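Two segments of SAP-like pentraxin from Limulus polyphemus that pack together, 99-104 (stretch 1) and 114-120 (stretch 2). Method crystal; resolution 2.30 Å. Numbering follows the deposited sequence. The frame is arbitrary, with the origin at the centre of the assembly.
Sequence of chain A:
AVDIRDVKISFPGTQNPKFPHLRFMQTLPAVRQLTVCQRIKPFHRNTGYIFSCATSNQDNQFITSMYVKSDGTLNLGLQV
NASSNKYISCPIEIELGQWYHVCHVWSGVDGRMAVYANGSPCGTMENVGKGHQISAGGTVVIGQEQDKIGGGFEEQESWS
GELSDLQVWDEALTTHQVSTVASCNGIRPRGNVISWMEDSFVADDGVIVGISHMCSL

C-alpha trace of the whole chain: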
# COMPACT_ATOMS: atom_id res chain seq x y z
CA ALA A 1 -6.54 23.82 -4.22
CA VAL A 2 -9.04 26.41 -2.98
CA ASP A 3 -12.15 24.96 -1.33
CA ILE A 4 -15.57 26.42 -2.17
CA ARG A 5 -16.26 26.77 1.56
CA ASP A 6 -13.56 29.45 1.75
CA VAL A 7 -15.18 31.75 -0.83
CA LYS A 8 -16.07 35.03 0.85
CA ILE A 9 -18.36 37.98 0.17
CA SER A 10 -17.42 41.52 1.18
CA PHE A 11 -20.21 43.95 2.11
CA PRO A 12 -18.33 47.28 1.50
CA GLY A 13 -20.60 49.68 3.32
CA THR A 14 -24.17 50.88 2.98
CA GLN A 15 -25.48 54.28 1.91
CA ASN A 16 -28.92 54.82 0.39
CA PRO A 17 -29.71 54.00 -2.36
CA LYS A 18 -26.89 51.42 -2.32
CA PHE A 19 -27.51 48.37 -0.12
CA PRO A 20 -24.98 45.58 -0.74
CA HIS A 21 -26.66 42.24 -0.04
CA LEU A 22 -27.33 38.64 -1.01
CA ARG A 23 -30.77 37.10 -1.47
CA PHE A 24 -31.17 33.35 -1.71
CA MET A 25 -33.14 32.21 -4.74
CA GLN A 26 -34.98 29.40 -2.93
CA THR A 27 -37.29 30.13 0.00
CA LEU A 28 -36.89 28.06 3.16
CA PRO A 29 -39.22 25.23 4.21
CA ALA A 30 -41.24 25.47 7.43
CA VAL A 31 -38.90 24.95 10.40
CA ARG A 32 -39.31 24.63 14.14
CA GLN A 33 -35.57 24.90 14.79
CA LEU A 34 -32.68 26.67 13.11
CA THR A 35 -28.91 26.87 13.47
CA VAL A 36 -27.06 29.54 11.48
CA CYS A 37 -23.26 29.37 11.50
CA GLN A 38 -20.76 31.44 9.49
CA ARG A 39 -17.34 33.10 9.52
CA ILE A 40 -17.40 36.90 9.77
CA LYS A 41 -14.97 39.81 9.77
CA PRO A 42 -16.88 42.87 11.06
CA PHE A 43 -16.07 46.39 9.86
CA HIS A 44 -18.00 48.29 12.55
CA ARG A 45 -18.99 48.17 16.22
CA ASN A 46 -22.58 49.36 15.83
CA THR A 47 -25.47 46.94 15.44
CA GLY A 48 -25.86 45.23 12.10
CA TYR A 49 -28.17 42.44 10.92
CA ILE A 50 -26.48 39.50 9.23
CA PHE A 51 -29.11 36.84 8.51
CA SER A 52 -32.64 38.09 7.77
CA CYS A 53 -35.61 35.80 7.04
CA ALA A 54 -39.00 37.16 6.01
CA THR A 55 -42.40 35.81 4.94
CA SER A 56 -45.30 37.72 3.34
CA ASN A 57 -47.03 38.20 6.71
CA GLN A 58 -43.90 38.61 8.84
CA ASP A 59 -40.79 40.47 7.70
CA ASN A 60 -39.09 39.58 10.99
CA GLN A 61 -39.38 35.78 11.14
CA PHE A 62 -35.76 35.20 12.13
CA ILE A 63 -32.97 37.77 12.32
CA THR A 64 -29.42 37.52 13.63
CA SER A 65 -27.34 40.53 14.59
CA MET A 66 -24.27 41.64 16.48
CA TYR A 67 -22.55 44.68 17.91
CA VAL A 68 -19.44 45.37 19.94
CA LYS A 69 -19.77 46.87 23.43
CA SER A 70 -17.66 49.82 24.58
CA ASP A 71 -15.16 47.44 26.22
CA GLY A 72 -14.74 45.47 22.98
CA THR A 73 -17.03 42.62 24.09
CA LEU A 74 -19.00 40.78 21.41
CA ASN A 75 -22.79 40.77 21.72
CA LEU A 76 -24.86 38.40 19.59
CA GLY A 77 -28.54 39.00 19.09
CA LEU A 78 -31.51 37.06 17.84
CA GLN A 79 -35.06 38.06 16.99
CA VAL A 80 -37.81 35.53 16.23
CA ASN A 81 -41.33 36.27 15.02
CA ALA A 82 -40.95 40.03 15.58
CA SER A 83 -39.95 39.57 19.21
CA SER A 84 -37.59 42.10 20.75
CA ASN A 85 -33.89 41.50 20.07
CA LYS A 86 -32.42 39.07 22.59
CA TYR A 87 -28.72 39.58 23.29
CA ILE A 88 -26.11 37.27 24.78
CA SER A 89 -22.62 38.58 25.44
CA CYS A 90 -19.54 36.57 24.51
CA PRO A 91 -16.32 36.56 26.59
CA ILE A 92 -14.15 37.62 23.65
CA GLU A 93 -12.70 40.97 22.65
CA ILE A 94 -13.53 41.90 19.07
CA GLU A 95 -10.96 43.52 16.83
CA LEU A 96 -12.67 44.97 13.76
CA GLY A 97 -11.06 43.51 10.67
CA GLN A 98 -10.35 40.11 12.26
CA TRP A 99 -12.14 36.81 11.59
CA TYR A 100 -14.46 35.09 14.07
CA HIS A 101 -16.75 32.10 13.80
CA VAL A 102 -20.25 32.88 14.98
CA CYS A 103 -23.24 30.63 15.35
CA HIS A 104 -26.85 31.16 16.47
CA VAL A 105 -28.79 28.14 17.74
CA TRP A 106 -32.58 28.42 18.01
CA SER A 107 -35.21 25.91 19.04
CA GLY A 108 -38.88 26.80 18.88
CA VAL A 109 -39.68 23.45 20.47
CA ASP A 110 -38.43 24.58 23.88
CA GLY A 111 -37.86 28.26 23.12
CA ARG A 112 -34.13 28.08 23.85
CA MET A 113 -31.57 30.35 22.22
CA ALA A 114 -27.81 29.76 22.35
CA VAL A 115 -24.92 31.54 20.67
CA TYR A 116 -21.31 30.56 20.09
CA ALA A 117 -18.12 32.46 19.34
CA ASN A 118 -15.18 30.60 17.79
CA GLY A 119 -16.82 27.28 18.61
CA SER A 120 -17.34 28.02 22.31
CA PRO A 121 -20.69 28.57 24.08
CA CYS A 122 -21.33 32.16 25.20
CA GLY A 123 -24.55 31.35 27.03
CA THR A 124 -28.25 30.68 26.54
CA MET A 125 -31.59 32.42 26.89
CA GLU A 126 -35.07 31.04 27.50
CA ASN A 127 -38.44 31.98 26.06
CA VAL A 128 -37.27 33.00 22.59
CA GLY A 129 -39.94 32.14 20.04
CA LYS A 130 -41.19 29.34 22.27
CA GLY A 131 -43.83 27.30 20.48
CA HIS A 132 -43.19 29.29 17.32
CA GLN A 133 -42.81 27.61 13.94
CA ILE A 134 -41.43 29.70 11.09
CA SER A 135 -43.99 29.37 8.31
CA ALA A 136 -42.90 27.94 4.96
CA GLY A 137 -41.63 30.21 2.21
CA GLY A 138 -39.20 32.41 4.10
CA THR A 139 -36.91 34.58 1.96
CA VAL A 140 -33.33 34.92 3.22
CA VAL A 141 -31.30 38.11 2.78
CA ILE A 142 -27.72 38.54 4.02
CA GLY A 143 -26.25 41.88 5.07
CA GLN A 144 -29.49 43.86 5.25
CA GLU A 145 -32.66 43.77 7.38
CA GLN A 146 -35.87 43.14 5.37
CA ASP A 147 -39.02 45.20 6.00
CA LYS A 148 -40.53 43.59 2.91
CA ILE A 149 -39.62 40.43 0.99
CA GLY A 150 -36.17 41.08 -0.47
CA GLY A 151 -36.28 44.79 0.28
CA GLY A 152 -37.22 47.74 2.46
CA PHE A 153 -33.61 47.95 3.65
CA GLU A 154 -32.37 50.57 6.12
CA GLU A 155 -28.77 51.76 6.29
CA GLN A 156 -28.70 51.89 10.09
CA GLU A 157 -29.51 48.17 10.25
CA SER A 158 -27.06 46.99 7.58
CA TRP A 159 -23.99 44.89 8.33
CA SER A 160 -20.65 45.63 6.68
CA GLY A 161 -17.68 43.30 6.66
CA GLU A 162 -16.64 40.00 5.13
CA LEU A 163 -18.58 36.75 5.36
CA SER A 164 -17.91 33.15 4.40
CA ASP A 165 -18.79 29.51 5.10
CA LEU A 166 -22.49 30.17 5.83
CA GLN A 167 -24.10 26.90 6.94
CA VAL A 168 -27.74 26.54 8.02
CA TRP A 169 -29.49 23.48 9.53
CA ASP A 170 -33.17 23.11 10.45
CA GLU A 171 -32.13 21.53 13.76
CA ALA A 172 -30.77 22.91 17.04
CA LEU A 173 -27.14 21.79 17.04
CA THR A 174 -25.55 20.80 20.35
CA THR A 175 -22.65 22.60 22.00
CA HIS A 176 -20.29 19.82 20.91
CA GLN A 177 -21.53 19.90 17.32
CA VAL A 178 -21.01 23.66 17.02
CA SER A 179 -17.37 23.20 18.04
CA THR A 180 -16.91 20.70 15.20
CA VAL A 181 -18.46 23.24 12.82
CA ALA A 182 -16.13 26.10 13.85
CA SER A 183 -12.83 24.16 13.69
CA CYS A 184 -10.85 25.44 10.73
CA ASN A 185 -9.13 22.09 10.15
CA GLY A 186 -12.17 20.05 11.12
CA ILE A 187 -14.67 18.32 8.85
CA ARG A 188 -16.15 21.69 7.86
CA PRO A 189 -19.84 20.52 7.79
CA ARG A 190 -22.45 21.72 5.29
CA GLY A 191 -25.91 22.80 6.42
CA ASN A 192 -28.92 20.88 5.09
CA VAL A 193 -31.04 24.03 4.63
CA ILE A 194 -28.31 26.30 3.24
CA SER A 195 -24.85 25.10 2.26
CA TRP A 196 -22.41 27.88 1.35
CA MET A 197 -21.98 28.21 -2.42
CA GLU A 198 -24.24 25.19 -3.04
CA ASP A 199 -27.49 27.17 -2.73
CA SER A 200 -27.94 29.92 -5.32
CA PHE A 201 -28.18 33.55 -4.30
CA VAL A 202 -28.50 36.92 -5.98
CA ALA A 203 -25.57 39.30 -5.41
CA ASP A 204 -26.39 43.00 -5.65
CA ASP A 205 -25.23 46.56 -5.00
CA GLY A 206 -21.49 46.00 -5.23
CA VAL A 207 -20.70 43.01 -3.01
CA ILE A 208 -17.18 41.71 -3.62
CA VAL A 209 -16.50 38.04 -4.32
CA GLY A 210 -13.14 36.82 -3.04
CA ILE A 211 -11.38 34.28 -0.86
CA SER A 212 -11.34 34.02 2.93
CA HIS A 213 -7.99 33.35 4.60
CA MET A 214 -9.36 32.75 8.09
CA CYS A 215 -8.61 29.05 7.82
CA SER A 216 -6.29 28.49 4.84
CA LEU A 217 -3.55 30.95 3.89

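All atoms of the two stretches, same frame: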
# COMPACT_ATOMS: atom_id res chain seq x y z
N TRP A 99 -11.16 37.86 11.79
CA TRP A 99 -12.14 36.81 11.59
C TRP A 99 -12.60 36.14 12.88
O TRP A 99 -11.81 35.96 13.81
CB TRP A 99 -11.59 35.71 10.67
CG TRP A 99 -11.46 36.07 9.23
CD1 TRP A 99 -10.30 36.37 8.54
CD2 TRP A 99 -12.52 36.09 8.25
NE1 TRP A 99 -10.58 36.57 7.21
CE2 TRP A 99 -11.93 36.40 7.01
CE3 TRP A 99 -13.90 35.88 8.32
CZ2 TRP A 99 -12.69 36.50 5.83
CZ3 TRP A 99 -14.66 35.98 7.15
CH2 TRP A 99 -14.04 36.29 5.92
N TYR A 100 -13.87 35.77 12.92
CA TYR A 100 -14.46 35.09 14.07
C TYR A 100 -15.51 34.13 13.54
O TYR A 100 -16.13 34.39 12.51
CB TYR A 100 -15.13 36.08 15.03
CG TYR A 100 -14.20 37.14 15.57
CD1 TYR A 100 -14.03 38.35 14.89
CD2 TYR A 100 -13.43 36.90 16.71
CE1 TYR A 100 -13.11 39.29 15.33
CE2 TYR A 100 -12.50 37.85 17.17
CZ TYR A 100 -12.35 39.04 16.47
OH TYR A 100 -11.41 39.97 16.90
N HIS A 101 -15.71 33.01 14.22
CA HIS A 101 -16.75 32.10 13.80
C HIS A 101 -17.91 32.36 14.74
O HIS A 101 -17.74 32.36 15.96
CB HIS A 101 -16.33 30.63 13.88
CG HIS A 101 -17.34 29.69 13.28
ND1 HIS A 101 -18.45 29.26 13.98
CD2 HIS A 101 -17.45 29.17 12.04
CE1 HIS A 101 -19.20 28.52 13.18
NE2 HIS A 101 -18.62 28.44 12.00
N VAL A 102 -19.08 32.60 14.18
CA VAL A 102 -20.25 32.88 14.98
C VAL A 102 -21.38 31.95 14.60
O VAL A 102 -21.56 31.60 13.43
CB VAL A 102 -20.70 34.37 14.80
CG1 VAL A 102 -22.11 34.57 15.33
CG2 VAL A 102 -19.74 35.29 15.53
N CYS A 103 -22.13 31.51 15.60
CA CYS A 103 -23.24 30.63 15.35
C CYS A 103 -24.42 30.93 16.28
O CYS A 103 -24.23 31.20 17.46
CB CYS A 103 -22.80 29.17 15.50
SG CYS A 103 -23.93 28.04 14.64
N HIS A 104 -25.62 30.92 15.72
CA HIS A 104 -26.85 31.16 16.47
C HIS A 104 -27.65 29.87 16.44
O HIS A 104 -27.94 29.33 15.37
CB HIS A 104 -27.70 32.26 15.83
CG HIS A 104 -27.16 33.65 16.03
ND1 HIS A 104 -25.99 34.08 15.46
CD2 HIS A 104 -27.67 34.70 16.71
CE1 HIS A 104 -25.79 35.35 15.77
NE2 HIS A 104 -26.80 35.75 16.53
N ALA A 114 -29.20 29.92 21.92
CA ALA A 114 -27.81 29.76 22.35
C ALA A 114 -26.91 30.30 21.25
O ALA A 114 -27.17 30.10 20.07
CB ALA A 114 -27.50 28.27 22.61
N VAL A 115 -25.85 31.00 21.65
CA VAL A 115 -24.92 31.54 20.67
C VAL A 115 -23.50 31.08 20.99
O VAL A 115 -23.17 30.78 22.15
CB VAL A 115 -24.96 33.09 20.62
CG1 VAL A 115 -26.36 33.55 20.27
CG2 VAL A 115 -24.50 33.68 21.94
N TYR A 116 -22.68 31.01 19.95
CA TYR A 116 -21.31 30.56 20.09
C TYR A 116 -20.33 31.45 19.35
O TYR A 116 -20.62 31.93 18.25
CB TYR A 116 -21.19 29.13 19.56
CG TYR A 116 -22.09 28.14 20.26
CD1 TYR A 116 -23.47 28.09 19.99
CD2 TYR A 116 -21.58 27.26 21.20
CE1 TYR A 116 -24.29 27.19 20.66
CE2 TYR A 116 -22.38 26.37 21.87
CZ TYR A 116 -23.74 26.33 21.60
OH TYR A 116 -24.52 25.44 22.29
N ALA A 117 -19.16 31.65 19.94
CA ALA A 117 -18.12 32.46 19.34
C ALA A 117 -16.88 31.57 19.24
O ALA A 117 -16.43 31.01 20.24
CB ALA A 117 -17.83 33.68 20.20
N ASN A 118 -16.35 31.43 18.03
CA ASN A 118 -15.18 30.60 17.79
C ASN A 118 -15.35 29.17 18.32
O ASN A 118 -14.41 28.57 18.85
CB ASN A 118 -13.93 31.25 18.38
CG ASN A 118 -13.45 32.44 17.56
OD1 ASN A 118 -13.85 32.60 16.40
ND2 ASN A 118 -12.59 33.26 18.14
N GLY A 119 -16.56 28.64 18.17
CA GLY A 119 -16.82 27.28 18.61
C GLY A 119 -17.08 27.07 20.09
O GLY A 119 -17.26 25.93 20.53
N SER A 120 -17.08 28.14 20.88
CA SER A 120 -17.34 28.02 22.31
C SER A 120 -18.65 28.67 22.70
O SER A 120 -19.01 29.72 22.19
CB SER A 120 -16.21 28.67 23.12
OG SER A 120 -15.00 27.94 23.00
O HOH W 1 -10.88 34.59 15.97
O HOH W 2 -18.79 29.53 16.65

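This contact is an edge-to-edge pairing of two antiparallel strands, held chiefly by backbone hydrogen bonds and finished at one end by an asparagine side chain that takes the place of a backbone carbonyl as acceptor. The axes of 100-104 and 114-117 run at 173° and approach to 4.8 Å. Cys103 and Tyr116 form the hydrogen-bonded pair: Cys103 N donates to Tyr116 O at 3.1 Å, and Tyr116 N to Cys103 O at 2.9 Å. Their side chains share one face of the sheet, CB to CB 4.4 Å, while Val102, Ala117, His104 and Val115 occupy the other, where Val115 CG1 lies over a face of the His104 ring, 4.0 Å from CD2.

Beyond Ala117 the chain leaves the strand in a type I' turn, yet the ladder gains one more rung. Asn118 N donates to His101 O at 2.7 Å, and the return bond goes to a side chain: His101 N to Asn118 OD1, 2.9 Å and nearly straight at 170°. The CA-to-CB bond of Asn118 points away, but its amide comes back. Water 1 links Asn118 ND2 (3.1 Å) to Trp99 O (2.7 Å). Gly119 suits the turn because a CB at its backbone angles would jam against the preceding carbonyl; its N donates to water 2 at 2.8 Å, which also sits 2.7 Å from His101 ND1.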